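Side-chain contacts in molybdopterin molybdotransferase (Pyrococcus horikoshii, PDB 1UZ5), which probably catalyses magnesium-dependent transfer of molybdenum from molybdate to adenylyl-molybdopterin, releasing AMP and yielding the molybdenum-loaded cofactor: residues A[57-62]-A[77-82]; A[81-84]-A[90-93]; A[235-240]-A[269-274]; A[275-280]-A[286-291]. All coordinates share one frame; numbering follows the deposited sequence.

Contact 1. Residues A[57-62]-A[77-82]; sequences DGYAVR and LKVIGS
Tyr-59 and Val-79 are brought together by their first torsions: the tyrosine ring leaves beside its own backbone N with CG anti to the carbonyl carbon (chi1 -62°), while Val-79 holds CG1 anti to the backbone N (chi1 -178°), which leaves CG2 as the branch that touches Tyr-59. The CG2 methyl approaches the ring obliquely, 3.9 Å from Tyr-59 CE2 and 4.0 Å from Tyr-59 CD2, and the two side chains cross at about a right angle. Two residues further along strand 58-61 a second pair repeats the crossing. Val-61 turns its CG1 branch to Leu-77, whose CD1 methyl lies 3.7 Å from Val-61 CG1 and 4.1 Å from Val-61 CB.

These strands are not neighbours in their mixed sheet, since strand 97-101 runs between them. The CB atoms of Tyr-59, Val-61, Leu-77 and Val-79 all point toward the other segment, and the side chains meet over that middle strand, where Val-61 also rests on Ala-98. Strand 126-129, the next neighbour of strand 75-83, adds Ile-127 against Tyr-59 and Val-79 and Ile-129 against Leu-77. This is consistent with a sheet that curls around an apolar interior in the N-terminal region of the MoeA chain. The contact itself consists of aliphatic and ring carbons alone, so it is held by dispersion and exclusion of water, and shape rather than bond direction decides the fit.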
# COMPACT_ATOMS: atom_id res chain seq x y z
N ASP A 57 3.63 22.55 33.09
CA ASP A 57 3.82 22.27 34.51
C ASP A 57 3.16 23.44 35.22
O ASP A 57 3.34 24.59 34.82
CB ASP A 57 5.30 22.26 34.90
CG ASP A 57 6.07 21.09 34.31
OD1 ASP A 57 5.48 20.01 34.10
OD2 ASP A 57 7.28 21.26 34.07
N GLY A 58 2.38 23.17 36.25
CA GLY A 58 1.74 24.26 36.96
C GLY A 58 0.72 23.80 37.97
O GLY A 58 0.91 22.79 38.64
N TYR A 59 -0.37 24.54 38.08
CA TYR A 59 -1.39 24.19 39.04
C TYR A 59 -2.77 24.00 38.45
O TYR A 59 -3.30 24.89 37.77
CB TYR A 59 -1.44 25.25 40.15
CG TYR A 59 -0.15 25.33 40.92
CD1 TYR A 59 0.94 26.07 40.44
CD2 TYR A 59 0.02 24.60 42.09
CE1 TYR A 59 2.16 26.08 41.11
CE2 TYR A 59 1.23 24.60 42.77
CZ TYR A 59 2.29 25.33 42.28
OH TYR A 59 3.48 25.31 42.97
N ALA A 60 -3.34 22.83 38.71
CA ALA A 60 -4.67 22.48 38.25
C ALA A 60 -5.62 23.21 39.17
O ALA A 60 -5.47 23.15 40.39
CB ALA A 60 -4.89 20.97 38.35
N VAL A 61 -6.61 23.87 38.59
CA VAL A 61 -7.58 24.62 39.38
C VAL A 61 -8.97 24.51 38.79
O VAL A 61 -9.15 24.01 37.68
CB VAL A 61 -7.25 26.14 39.41
CG1 VAL A 61 -5.83 26.36 39.88
CG2 VAL A 61 -7.46 26.74 38.01
N ARG A 62 -9.96 24.97 39.55
CA ARG A 62 -11.33 25.03 39.07
C ARG A 62 -11.32 26.48 38.57
O ARG A 62 -11.20 27.41 39.36
CB ARG A 62 -12.30 24.86 40.24
CG ARG A 62 -12.19 23.50 40.90
CD ARG A 62 -12.85 23.46 42.27
NE ARG A 62 -14.19 24.01 42.27
CZ ARG A 62 -15.22 23.49 42.94
NH1 ARG A 62 -15.05 22.39 43.66
NH2 ARG A 62 -16.41 24.07 42.89
N LEU A 77 -5.29 30.27 46.56
CA LEU A 77 -5.77 28.89 46.55
C LEU A 77 -4.82 28.01 47.36
O LEU A 77 -3.61 28.22 47.35
CB LEU A 77 -5.86 28.37 45.11
CG LEU A 77 -6.75 29.14 44.13
CD1 LEU A 77 -6.73 28.44 42.78
CD2 LEU A 77 -8.17 29.23 44.65
N LYS A 78 -5.37 27.02 48.05
CA LYS A 78 -4.57 26.11 48.86
C LYS A 78 -4.18 24.89 48.02
O LYS A 78 -5.04 24.26 47.41
CB LYS A 78 -5.37 25.67 50.08
CG LYS A 78 -4.58 24.89 51.12
CD LYS A 78 -5.45 24.54 52.31
CE LYS A 78 -4.69 23.72 53.34
NZ LYS A 78 -5.55 23.31 54.49
N VAL A 79 -2.89 24.57 47.98
CA VAL A 79 -2.39 23.42 47.22
C VAL A 79 -2.56 22.19 48.09
O VAL A 79 -1.84 22.01 49.07
CB VAL A 79 -0.92 23.61 46.84
CG1 VAL A 79 -0.41 22.42 46.01
CG2 VAL A 79 -0.77 24.89 46.05
N ILE A 80 -3.51 21.33 47.74
CA ILE A 80 -3.79 20.16 48.55
C ILE A 80 -3.20 18.83 48.07
O ILE A 80 -3.35 17.80 48.74
CB ILE A 80 -5.30 19.96 48.69
CG1 ILE A 80 -5.89 19.52 47.35
CG2 ILE A 80 -5.96 21.27 49.14
CD1 ILE A 80 -7.27 18.93 47.48
N GLY A 81 -2.55 18.84 46.92
CA GLY A 81 -1.98 17.60 46.41
C GLY A 81 -1.25 17.80 45.11
O GLY A 81 -0.98 18.94 44.71
N SER A 82 -0.91 16.71 44.44
CA SER A 82 -0.19 16.81 43.17
C SER A 82 -0.48 15.61 42.27
O SER A 82 -0.94 14.57 42.73
CB SER A 82 1.32 16.88 43.43
OG SER A 82 1.78 15.66 43.99

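Contact 2. Residues A[81-84]-A[90-93]; sequences GSVH and KFKL
Phe-91 lies on the helix-free connection between strands 75-83 and 97-101, two parallel neighbours in the mixed sheet, and it folds that crossover back against the first strand. Its CB points toward segment 81-84. Chi1 of 67° tucks CG between the backbone N and the carbonyl carbon, and from there the ring extends so that its far end does the touching. CE2 comes 3.8 Å from Ser-82 O, the oxygen lying at the ring edge and in its plane, where the slightly positive C-H rim suits a carbonyl. CZ, at the tip, is 3.8 Å from Ser-82 N and 4.1 Å from Gly-81 CA. The glycine makes this approach possible: a CB there would point at the ring and stand only 2.9 Å from Phe-91 CZ. Most of the contact is ring against main chain. The Phe-91 side chain also touches Ala-99 of strand 97-101. With an alanine in place of Phe-91, the backbone of Gly-81 and Ser-82 would probably lose its aromatic cover and the crossover its hold on the strand. The one side chain of the strand that joins in is Val-83, whose CG2 methyl reaches Phe-91 CZ obliquely at 4.2 Å.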
# COMPACT_ATOMS: atom_id res chain seq x y z
N GLY A 81 -2.55 18.84 46.92
CA GLY A 81 -1.98 17.60 46.41
C GLY A 81 -1.25 17.80 45.11
O GLY A 81 -0.98 18.94 44.71
N SER A 82 -0.91 16.71 44.44
CA SER A 82 -0.19 16.81 43.17
C SER A 82 -0.48 15.61 42.27
O SER A 82 -0.94 14.57 42.73
CB SER A 82 1.32 16.88 43.43
OG SER A 82 1.78 15.66 43.99
N VAL A 83 -0.22 15.78 40.98
CA VAL A 83 -0.43 14.70 40.03
C VAL A 83 0.76 14.66 39.09
O VAL A 83 1.12 15.66 38.48
CB VAL A 83 -1.71 14.88 39.18
CG1 VAL A 83 -1.94 13.62 38.33
CG2 VAL A 83 -2.92 15.14 40.08
N HIS A 84 1.38 13.49 39.00
CA HIS A 84 2.53 13.32 38.12
C HIS A 84 2.25 12.28 37.05
O HIS A 84 1.27 11.54 37.12
CB HIS A 84 3.78 12.95 38.93
CG HIS A 84 4.34 14.09 39.71
ND1 HIS A 84 3.80 14.51 40.91
CD2 HIS A 84 5.37 14.93 39.45
CE1 HIS A 84 4.47 15.56 41.35
NE2 HIS A 84 5.43 15.84 40.48
N LYS A 90 -6.43 10.36 42.76
CA LYS A 90 -7.40 9.75 43.66
C LYS A 90 -8.07 10.77 44.57
O LYS A 90 -8.58 10.43 45.64
CB LYS A 90 -6.74 8.66 44.50
CG LYS A 90 -6.19 7.50 43.65
CD LYS A 90 -7.27 6.90 42.74
CE LYS A 90 -6.80 5.57 42.17
NZ LYS A 90 -5.37 5.67 41.70
N PHE A 91 -8.07 12.03 44.15
CA PHE A 91 -8.70 13.08 44.94
C PHE A 91 -9.29 14.13 44.01
O PHE A 91 -8.99 14.16 42.82
CB PHE A 91 -7.68 13.72 45.89
CG PHE A 91 -6.60 14.48 45.20
CD1 PHE A 91 -6.72 15.85 45.00
CD2 PHE A 91 -5.47 13.83 44.70
CE1 PHE A 91 -5.73 16.56 44.32
CE2 PHE A 91 -4.47 14.53 44.02
CZ PHE A 91 -4.60 15.90 43.83
N LYS A 92 -10.16 14.99 44.55
CA LYS A 92 -10.79 16.03 43.76
C LYS A 92 -10.57 17.39 44.42
O LYS A 92 -10.27 17.46 45.61
CB LYS A 92 -12.29 15.75 43.63
CG LYS A 92 -13.02 15.73 44.96
CD LYS A 92 -14.48 15.35 44.76
CE LYS A 92 -15.26 15.40 46.06
NZ LYS A 92 -16.68 15.02 45.86
N LEU A 93 -10.73 18.46 43.65
CA LEU A 93 -10.53 19.80 44.18
C LEU A 93 -11.83 20.42 44.68
O LEU A 93 -12.85 20.36 43.99
CB LEU A 93 -9.94 20.72 43.10
CG LEU A 93 -8.62 20.33 42.43
CD1 LEU A 93 -8.30 21.35 41.35
CD2 LEU A 93 -7.50 20.26 43.46

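Contact 3. Residues A[235-240]-A[269-274]; sequences SLKALI and EELGEV
Lys-237 and Leu-271 have the nearest CA atoms across the contact, 8.2 Å apart, where the middle of helix 233-246 passes the C-terminal end of helix 263-271 just before the chain leaves helical geometry at Gly-272. The CD1 branch of Leu-271 does most of the work. It lies 3.7 Å from Ile-240 CG2 and 4.1 Å from Lys-237 CG, so one methyl meets two residues three apart on the facing helix. On the lysine, it is the aliphatic stem that packs.

Further out, Glu-270 crosses Lys-237 at about a right angle, with Glu-270 OE2 3.5 Å from Lys-237 CD. A bend at chi3 (70°) carries the amine off the line of the stem, and Lys-237 NZ stays 4.6 Å from Glu-270 OE2, too far for a salt bridge. The opposite charges probably still attract, and Lys-233 makes a long, weak ion pair with the same carboxylate oxygen.

Further in, the contact merges with the core of the alpha/beta domain. Ile-240 and Leu-271 both rest on Ile-292 of strand 288-292, Ile-240 also touches Ile-186 of strand 182-188, and Val-267 packs against Lys-237 and Ile-240 from one turn earlier in helix 263-271.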
# COMPACT_ATOMS: atom_id res chain seq x y z
N SER A 235 5.63 -31.69 -20.65
CA SER A 235 6.32 -30.82 -19.70
C SER A 235 5.43 -29.68 -19.21
O SER A 235 5.30 -29.47 -18.00
CB SER A 235 7.58 -30.23 -20.34
OG SER A 235 8.28 -29.41 -19.42
N LEU A 236 4.82 -28.96 -20.14
CA LEU A 236 3.96 -27.84 -19.78
C LEU A 236 2.70 -28.24 -19.02
O LEU A 236 2.34 -27.60 -18.02
CB LEU A 236 3.60 -27.06 -21.04
CG LEU A 236 2.88 -25.73 -20.82
CD1 LEU A 236 3.71 -24.85 -19.90
CD2 LEU A 236 2.67 -25.04 -22.15
N LYS A 237 2.02 -29.29 -19.47
CA LYS A 237 0.79 -29.73 -18.81
C LYS A 237 1.05 -30.15 -17.36
O LYS A 237 0.28 -29.80 -16.46
CB LYS A 237 0.15 -30.91 -19.55
CG LYS A 237 -1.26 -31.23 -19.06
CD LYS A 237 -1.85 -32.47 -19.73
CE LYS A 237 -1.15 -33.74 -19.27
NZ LYS A 237 -1.81 -34.97 -19.80
N ALA A 238 2.13 -30.89 -17.14
CA ALA A 238 2.48 -31.35 -15.80
C ALA A 238 2.76 -30.20 -14.84
O ALA A 238 2.34 -30.23 -13.68
CB ALA A 238 3.69 -32.26 -15.87
N LEU A 239 3.47 -29.18 -15.33
CA LEU A 239 3.81 -28.04 -14.50
C LEU A 239 2.60 -27.15 -14.23
O LEU A 239 2.43 -26.64 -13.12
CB LEU A 239 4.94 -27.23 -15.15
CG LEU A 239 5.75 -26.33 -14.22
CD1 LEU A 239 6.21 -27.12 -13.00
CD2 LEU A 239 6.96 -25.77 -14.98
N ILE A 240 1.76 -26.95 -15.24
CA ILE A 240 0.57 -26.13 -15.07
C ILE A 240 -0.35 -26.79 -14.05
O ILE A 240 -0.99 -26.11 -13.24
CB ILE A 240 -0.20 -25.96 -16.40
CG1 ILE A 240 0.60 -25.04 -17.33
CG2 ILE A 240 -1.58 -25.37 -16.13
CD1 ILE A 240 -0.09 -24.76 -18.66
N GLU A 269 -6.63 -25.09 -22.80
CA GLU A 269 -7.92 -25.47 -23.37
C GLU A 269 -8.37 -26.85 -22.92
O GLU A 269 -9.55 -27.09 -22.69
CB GLU A 269 -7.85 -25.43 -24.90
CG GLU A 269 -9.17 -25.67 -25.59
CD GLU A 269 -10.18 -24.58 -25.30
OE1 GLU A 269 -9.97 -23.44 -25.76
OE2 GLU A 269 -11.18 -24.86 -24.60
N GLU A 270 -7.42 -27.77 -22.78
CA GLU A 270 -7.75 -29.13 -22.37
C GLU A 270 -7.83 -29.32 -20.86
O GLU A 270 -8.40 -30.30 -20.38
CB GLU A 270 -6.75 -30.13 -22.96
CG GLU A 270 -5.32 -29.94 -22.53
CD GLU A 270 -4.38 -30.91 -23.22
OE1 GLU A 270 -4.28 -30.86 -24.47
OE2 GLU A 270 -3.75 -31.74 -22.52
N LEU A 271 -7.24 -28.40 -20.10
CA LEU A 271 -7.28 -28.49 -18.64
C LEU A 271 -8.44 -27.65 -18.11
O LEU A 271 -8.92 -27.87 -17.00
CB LEU A 271 -5.97 -28.00 -18.03
CG LEU A 271 -4.76 -28.93 -18.12
CD1 LEU A 271 -3.55 -28.25 -17.50
CD2 LEU A 271 -5.06 -30.23 -17.39
N GLY A 272 -8.88 -26.69 -18.92
CA GLY A 272 -9.97 -25.83 -18.52
C GLY A 272 -10.59 -25.09 -19.69
O GLY A 272 -11.04 -25.71 -20.65
N GLU A 273 -10.60 -23.77 -19.61
CA GLU A 273 -11.18 -22.95 -20.67
C GLU A 273 -10.33 -21.72 -20.98
O GLU A 273 -9.72 -21.14 -20.09
CB GLU A 273 -12.59 -22.50 -20.28
CG GLU A 273 -13.23 -21.53 -21.26
CD GLU A 273 -14.67 -21.19 -20.90
OE1 GLU A 273 -15.50 -22.12 -20.86
OE2 GLU A 273 -14.96 -20.00 -20.66
N VAL A 274 -10.30 -21.34 -22.25
CA VAL A 274 -9.55 -20.18 -22.69
C VAL A 274 -10.54 -19.06 -22.99
O VAL A 274 -11.26 -19.12 -23.99
CB VAL A 274 -8.73 -20.47 -23.96
CG1 VAL A 274 -8.12 -19.18 -24.50
CG2 VAL A 274 -7.63 -21.47 -23.66

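Contact 4. Residues A[275-280]-A[286-291]; sequences KVHGIA and PTIIGV
Val-276 and Ile-289 form an antiparallel hydrogen-bonded pair at the heart of this contact: Val-276 N gives a nearly straight bond (175°) to Ile-289 O at 2.8 Å, and Ile-289 N returns one to Val-276 O at 2.9 Å. Ile-289 O is shared. Lys-275 N also points to it, but the bond is weak, bent to 122° at the hydrogen. Two residues facing one make this a classic beta bulge, placed where the chain turns a corner at Lys-275. At the other end Gly-278 N binds Thr-287 O at 2.9 Å, with backbone angles at the glycine that would jam a CB against the preceding carbonyl.

The side chains follow the pairing. Val-276 and Ile-289 lie side by side, their CB atoms 3.7 Å apart. On the other face His-277 and Ile-288 do likewise; the imidazole, with CG anti to the backbone N (chi1 -171°), brings His-277 CD2 to 3.8 Å from Ile-288 CG1. Beyond the strand pair Ile-279 CD1 crosses to Thr-287 CB at 3.8 Å, and the threonine is positioned by its OG1, hydrogen-bonded to Gly-284 O.

Strand 273-277 is an outermost strand of its mixed sheet, and strand 288-292 links it to strand 295-300. Helix 263-271 packs on the face of His-277 and Ile-288, while helix 9-18 and helix 304-322 cover the face carrying Val-276 and Ile-289.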
# COMPACT_ATOMS: atom_id res chain seq x y z
N LYS A 275 -10.59 -18.06 -22.12
CA LYS A 275 -11.49 -16.93 -22.30
C LYS A 275 -10.95 -16.02 -23.40
O LYS A 275 -11.69 -15.61 -24.30
CB LYS A 275 -11.61 -16.13 -21.00
CG LYS A 275 -12.20 -16.90 -19.83
CD LYS A 275 -13.72 -16.96 -19.91
CE LYS A 275 -14.31 -17.56 -18.65
NZ LYS A 275 -15.80 -17.50 -18.64
N VAL A 276 -9.66 -15.72 -23.33
CA VAL A 276 -9.02 -14.85 -24.31
C VAL A 276 -7.83 -15.55 -24.95
O VAL A 276 -7.06 -16.23 -24.27
CB VAL A 276 -8.51 -13.55 -23.64
CG1 VAL A 276 -7.85 -12.65 -24.67
CG2 VAL A 276 -9.66 -12.83 -22.95
N HIS A 277 -7.70 -15.40 -26.26
CA HIS A 277 -6.59 -15.98 -26.99
C HIS A 277 -6.19 -14.98 -28.06
O HIS A 277 -6.66 -15.05 -29.20
CB HIS A 277 -6.97 -17.30 -27.66
CG HIS A 277 -5.80 -18.04 -28.24
ND1 HIS A 277 -5.94 -19.20 -28.96
CD2 HIS A 277 -4.48 -17.78 -28.19
CE1 HIS A 277 -4.75 -19.63 -29.33
NE2 HIS A 277 -3.84 -18.79 -28.88
N GLY A 278 -5.34 -14.05 -27.68
CA GLY A 278 -4.91 -13.03 -28.61
C GLY A 278 -5.60 -11.73 -28.25
O GLY A 278 -6.81 -11.72 -28.00
N ILE A 279 -4.84 -10.65 -28.22
CA ILE A 279 -5.40 -9.35 -27.88
C ILE A 279 -4.97 -8.33 -28.93
O ILE A 279 -3.82 -8.34 -29.37
CB ILE A 279 -4.92 -8.89 -26.48
CG1 ILE A 279 -5.29 -9.95 -25.44
CG2 ILE A 279 -5.55 -7.55 -26.12
CD1 ILE A 279 -4.79 -9.64 -24.03
N ALA A 280 -5.90 -7.46 -29.32
CA ALA A 280 -5.62 -6.44 -30.32
C ALA A 280 -4.71 -5.35 -29.78
O ALA A 280 -5.08 -4.17 -29.75
CB ALA A 280 -6.94 -5.84 -30.82
N PRO A 286 -0.41 -12.41 -28.83
CA PRO A 286 -0.75 -13.80 -28.51
C PRO A 286 -1.13 -14.09 -27.05
O PRO A 286 -1.36 -15.24 -26.69
CB PRO A 286 0.51 -14.54 -28.92
CG PRO A 286 1.58 -13.59 -28.49
CD PRO A 286 1.05 -12.25 -28.97
N THR A 287 -1.20 -13.05 -26.22
CA THR A 287 -1.53 -13.23 -24.81
C THR A 287 -2.78 -14.08 -24.59
O THR A 287 -3.80 -13.91 -25.26
CB THR A 287 -1.71 -11.87 -24.11
OG1 THR A 287 -0.51 -11.11 -24.25
CG2 THR A 287 -2.01 -12.07 -22.63
N ILE A 288 -2.69 -15.00 -23.63
CA ILE A 288 -3.79 -15.90 -23.30
C ILE A 288 -4.34 -15.65 -21.89
O ILE A 288 -3.59 -15.32 -20.97
CB ILE A 288 -3.31 -17.37 -23.36
CG1 ILE A 288 -2.76 -17.68 -24.75
CG2 ILE A 288 -4.46 -18.30 -23.02
CD1 ILE A 288 -2.06 -19.03 -24.83
N ILE A 289 -5.65 -15.82 -21.74
CA ILE A 289 -6.30 -15.67 -20.44
C ILE A 289 -7.34 -16.78 -20.34
O ILE A 289 -8.25 -16.86 -21.16
CB ILE A 289 -7.03 -14.32 -20.30
CG1 ILE A 289 -6.06 -13.17 -20.52
CG2 ILE A 289 -7.64 -14.21 -18.91
CD1 ILE A 289 -6.71 -11.81 -20.47
N GLY A 290 -7.18 -17.64 -19.34
CA GLY A 290 -8.12 -18.73 -19.17
C GLY A 290 -8.43 -19.02 -17.71
O GLY A 290 -8.06 -18.26 -16.81
N VAL A 291 -9.11 -20.14 -17.49
CA VAL A 291 -9.48 -20.56 -16.14
C VAL A 291 -9.39 -22.07 -16.03
O VAL A 291 -9.93 -22.80 -16.87
CB VAL A 291 -10.93 -20.11 -15.80
CG1 VAL A 291 -11.29 -20.56 -14.39
CG2 VAL A 291 -11.06 -18.60 -15.93

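The four contacts fall into two groups at opposite ends of an elongated chain, with centres 74 to 79 Å apart between groups. Contacts 1 and 2 have centres about 8 Å apart, share Gly-81 and Ser-82 on strand 75-83, and are tied by a probable hydrogen bond from Arg-62 NH1 to Leu-93 O at 3.0 Å. Contacts 3 and 4, with centres about 14 Å apart, both fall in the probable molybdopterin-binding domain; strand 273-277 runs from one into the other, and Glu-273 O is 2.9 Å from Val-291 N. A sulfate, probably from the crystallisation liquor, sits about 3 Å from the Pro-286 side chain in contact 4; whether it marks a pocket is uncertain.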